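Local coordinates for putative exported protein (Bordetella pertussis, PDB 2DVZ) that binds L-glutamate as a periplasmic solute receptor of the Bug family and probably delivers it to a membrane transport system, at residues A[63-67]-A[97-101]; A[197-201]-A[278-282]. Residue numbers count along the deposited sequence, not the author numbering.

Both contacts are largely buried and belong to one periplasmic binding protein fold, on opposite sides of the chain's centre, with nearest atoms about 17 Å apart. They share no helix or strand. Contact 1, the more peripheral with its centre about 17 Å from that of the chain, lays an irregular loop along helix 63-71; Tyr100 is its most covered residue, with an alanine methyl over one ring face and a serine hydroxyl at the edge, and Pro99 is exposed. Contact 2, centred about 10 Å from the chain's centre, joins helix 197-205 to the turn between helix 270-279 and strand 281-283; there backbone carbonyls meet proline, leucine and selenomethionine carbon. Neither has a hydrogen bond between its segments. The Pro198 side chain is about 8 Å from the bound glutamate, that of Tyr100 about 10 Å.

Contact 1: residues A[63-67]-A[97-101]; sequences AIGAS and DLPYD
Tyr100 and Ser67 carry most of this contact, in which the first turn of helix 63-71 is covered by the loop leading from helix 84-93 to strand 106-121. Residues 63-67 keep helical angles; in 97-101, Leu98, Tyr100 and Asp101 are extended, while Asp97 and Pro99 (phi/psi -76/14) have psi near 10°. The CA atoms of Ser67 and Tyr100 lie 5.6 Å apart and those of Ala63 and Leu98 7.4 Å, so the loop closes in toward Tyr100. Tyr100 points its CA-CB bond toward the helix, and chi1 p (68°) with chi2 88° sets the ring beside Ala66 and Ser67. Ala66 CB sits over one face in a CH-pi contact, 3.9 Å from the ring centroid and 27° off the normal, while Ser67 OG lies at the ring edge, 3.3 Å from Tyr100 CD2. Ser67 takes the m rotamer: OG donates to Ala63 O at 2.8 Å, the acceptor that also receives Ser67 N at 3.1 Å. The same OG is 3.6 Å from Pro99 CG. One turn back, at the start of the helix, Ala63 CB meets Leu98 CD1 at 4.0 Å. Tyr100 OH is hydrogen-bonded to Thr86 O of helix 84-93, where Leu98 touches Asn90 and Pro91, so the loop packs against both helices. With the Tyr100 side chain about 7 Å from that of glutamate-binding Ser85, the contact joins helix and loop of the periplasmic binding protein fold near the glutamate pocket but outside it. As neither hydroxyl bonds across, the segments adhere through van der Waals and CH-pi contacts alone.

Contact 2: residues A[197-201]-A[278-282]; sequences LPSSM and DQGSA
Asp278, in the last turn of helix 270-279, meets helix 197-205 through its backbone: its O lies 3.5 Å from CG of Met201, a selenomethionine, while its carboxylate forms a salt bridge with Lys274. Residues 197-201 are helical, Met201 N bonding to Leu197 O at 2.8 Å. Gln279 makes the largest contribution. Its CA is 4.5 Å from that of Pro198, and its O faces Pro198 N at 3.3 Å, with no hydrogen to share, and Pro198 CA at 3.4 Å in a CA-H...O contact. That carbonyl meets Leu197 CG at 3.6 Å and, through the t, p, p rotamer of Met201, its CE at 3.7 Å. With chi1 p and chi2 t, Gln279 NE2 lies 3.3 Å from Pro198 CG and donates to Ser281 OG at 2.5 Å. Pro198, two residues after the glutamate-binding Asn196, has its side chain about 4 Å from that of Asn196. Gly280 (phi/psi 106/29) ends the helix in a Schellman motif, leading into strand 281-283, antiparallel to strand 106-121 in the mixed sheet of this binding-protein fold. A CB here would clash with Leu197 CD2 (chi1 t, chi2 p), 3.9 Å from Gly280 CA, and be jammed against Gln279 O. Ser281 OG, 3.7 Å from Pro198 CG, is hydrogen-bonded to Thr115.

Contact 1: residues A[63-67]-A[97-101]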
# COMPACT_ATOMS: atom_id res chain seq x y z
N ALA A 63 -8.71 -6.76 5.58
CA ALA A 63 -9.30 -7.28 6.85
C ALA A 63 -9.21 -8.80 7.01
O ALA A 63 -8.91 -9.28 8.09
CB ALA A 63 -10.69 -6.85 6.99
N ILE A 64 -9.46 -9.56 5.97
CA ILE A 64 -9.42 -11.03 6.11
C ILE A 64 -8.04 -11.52 6.57
O ILE A 64 -7.92 -12.28 7.53
CB ILE A 64 -9.85 -11.77 4.79
CG1 ILE A 64 -11.36 -11.58 4.48
CG2 ILE A 64 -9.53 -13.24 4.85
CD1 ILE A 64 -12.26 -11.48 5.71
N GLY A 65 -7.02 -11.07 5.86
CA GLY A 65 -5.65 -11.52 6.10
C GLY A 65 -5.07 -10.95 7.37
O GLY A 65 -4.34 -11.65 8.09
N ALA A 66 -5.38 -9.69 7.67
CA ALA A 66 -4.86 -9.09 8.91
C ALA A 66 -5.46 -9.73 10.16
O ALA A 66 -4.80 -9.75 11.20
CB ALA A 66 -5.02 -7.56 8.95
N SER A 67 -6.70 -10.22 10.07
CA SER A 67 -7.42 -10.74 11.24
C SER A 67 -6.83 -12.09 11.54
O SER A 67 -6.59 -12.43 12.70
CB SER A 67 -8.93 -10.85 10.98
OG SER A 67 -9.51 -9.54 10.78
N ASP A 97 -16.77 -3.27 14.23
CA ASP A 97 -16.78 -4.68 13.93
C ASP A 97 -15.52 -5.21 13.24
O ASP A 97 -15.53 -6.34 12.75
CB ASP A 97 -18.02 -5.04 13.11
CG ASP A 97 -18.04 -4.37 11.76
OD1 ASP A 97 -18.81 -3.39 11.59
OD2 ASP A 97 -17.27 -4.81 10.88
N LEU A 98 -14.45 -4.42 13.18
CA LEU A 98 -13.19 -4.98 12.69
C LEU A 98 -12.66 -5.96 13.77
O LEU A 98 -12.60 -5.59 14.95
CB LEU A 98 -12.18 -3.87 12.37
CG LEU A 98 -10.96 -4.26 11.53
CD1 LEU A 98 -11.33 -4.39 10.07
CD2 LEU A 98 -9.86 -3.23 11.70
N PRO A 99 -12.31 -7.21 13.39
CA PRO A 99 -11.82 -8.25 14.31
C PRO A 99 -10.36 -8.15 14.82
O PRO A 99 -9.83 -9.14 15.37
CB PRO A 99 -11.96 -9.54 13.49
CG PRO A 99 -12.72 -9.13 12.26
CD PRO A 99 -12.42 -7.72 12.02
N TYR A 100 -9.70 -7.00 14.65
CA TYR A 100 -8.36 -6.81 15.18
C TYR A 100 -8.18 -5.34 15.52
O TYR A 100 -8.86 -4.51 14.99
CB TYR A 100 -7.29 -7.32 14.20
CG TYR A 100 -7.17 -6.50 12.92
CD1 TYR A 100 -6.33 -5.39 12.87
CD2 TYR A 100 -7.91 -6.82 11.79
CE1 TYR A 100 -6.21 -4.62 11.70
CE2 TYR A 100 -7.81 -6.07 10.62
CZ TYR A 100 -6.96 -4.97 10.58
OH TYR A 100 -6.86 -4.21 9.46
N ASP A 101 -7.29 -5.06 16.47
CA ASP A 101 -6.84 -3.71 16.77
C ASP A 101 -5.42 -3.66 16.17
O ASP A 101 -4.57 -4.43 16.59
CB ASP A 101 -6.85 -3.50 18.30
CG ASP A 101 -6.46 -2.08 18.74
OD1 ASP A 101 -5.54 -1.40 18.16
OD2 ASP A 101 -7.07 -1.65 19.74

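Contact 2: residues A[197-201]-A[278-282]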
# COMPACT_ATOMS: atom_id res chain seq x y z
N LEU A 197 2.23 2.83 -6.25
CA LEU A 197 3.00 2.90 -7.50
C LEU A 197 3.60 1.57 -8.01
O LEU A 197 3.45 1.27 -9.19
CB LEU A 197 3.99 4.09 -7.46
CG LEU A 197 4.80 4.48 -8.72
CD1 LEU A 197 3.95 4.51 -10.07
CD2 LEU A 197 5.53 5.79 -8.47
N PRO A 198 4.27 0.76 -7.15
CA PRO A 198 4.90 -0.47 -7.66
C PRO A 198 4.09 -1.40 -8.59
O PRO A 198 4.69 -1.97 -9.51
CB PRO A 198 5.36 -1.19 -6.39
CG PRO A 198 5.60 -0.06 -5.44
CD PRO A 198 4.54 0.93 -5.71
N SER A 199 2.79 -1.61 -8.34
CA SER A 199 1.98 -2.52 -9.19
C SER A 199 1.57 -1.90 -10.52
O SER A 199 1.36 -2.61 -11.52
CB SER A 199 0.72 -3.05 -8.46
OG SER A 199 0.17 -2.07 -7.60
N SER A 200 1.44 -0.57 -10.55
CA SER A 200 1.11 0.12 -11.77
C SER A 200 2.38 0.44 -12.55
O SER A 200 2.31 0.63 -13.74
CB SER A 200 0.34 1.40 -11.43
OG SER A 200 -1.01 1.11 -11.03
N MSE A 201 3.52 0.51 -11.87
CA MSE A 201 4.79 0.89 -12.52
C MSE A 201 5.14 0.19 -13.84
O MSE A 201 5.48 0.90 -14.79
CB MSE A 201 6.00 0.88 -11.56
CG MSE A 201 7.30 1.43 -12.22
SE MSE A 201 7.14 3.39 -12.68
CE MSE A 201 7.76 4.17 -10.99
N ASP A 278 13.32 1.55 -8.66
CA ASP A 278 12.64 1.43 -9.95
C ASP A 278 11.11 1.36 -9.86
O ASP A 278 10.44 1.76 -10.81
CB ASP A 278 13.15 0.24 -10.76
CG ASP A 278 14.60 0.44 -11.28
OD1 ASP A 278 15.24 1.50 -11.05
OD2 ASP A 278 15.08 -0.50 -11.94
N GLN A 279 10.59 0.84 -8.75
CA GLN A 279 9.15 0.63 -8.60
C GLN A 279 8.44 1.85 -8.01
O GLN A 279 7.22 1.92 -8.08
CB GLN A 279 8.83 -0.58 -7.70
CG GLN A 279 9.11 -0.31 -6.27
CD GLN A 279 8.88 -1.50 -5.34
OE1 GLN A 279 9.11 -2.68 -5.70
NE2 GLN A 279 8.47 -1.17 -4.12
N GLY A 280 9.19 2.77 -7.40
CA GLY A 280 8.59 3.95 -6.81
C GLY A 280 8.54 3.91 -5.30
O GLY A 280 7.62 4.47 -4.73
N SER A 281 9.50 3.21 -4.67
CA SER A 281 9.67 3.13 -3.23
C SER A 281 11.08 3.57 -2.79
O SER A 281 11.98 3.81 -3.60
CB SER A 281 9.46 1.69 -2.72
OG SER A 281 8.25 1.13 -3.14
N ALA A 282 11.27 3.63 -1.49
CA ALA A 282 12.53 3.96 -0.91
C ALA A 282 12.67 3.14 0.37
O ALA A 282 11.74 3.12 1.19
CB ALA A 282 12.59 5.45 -0.58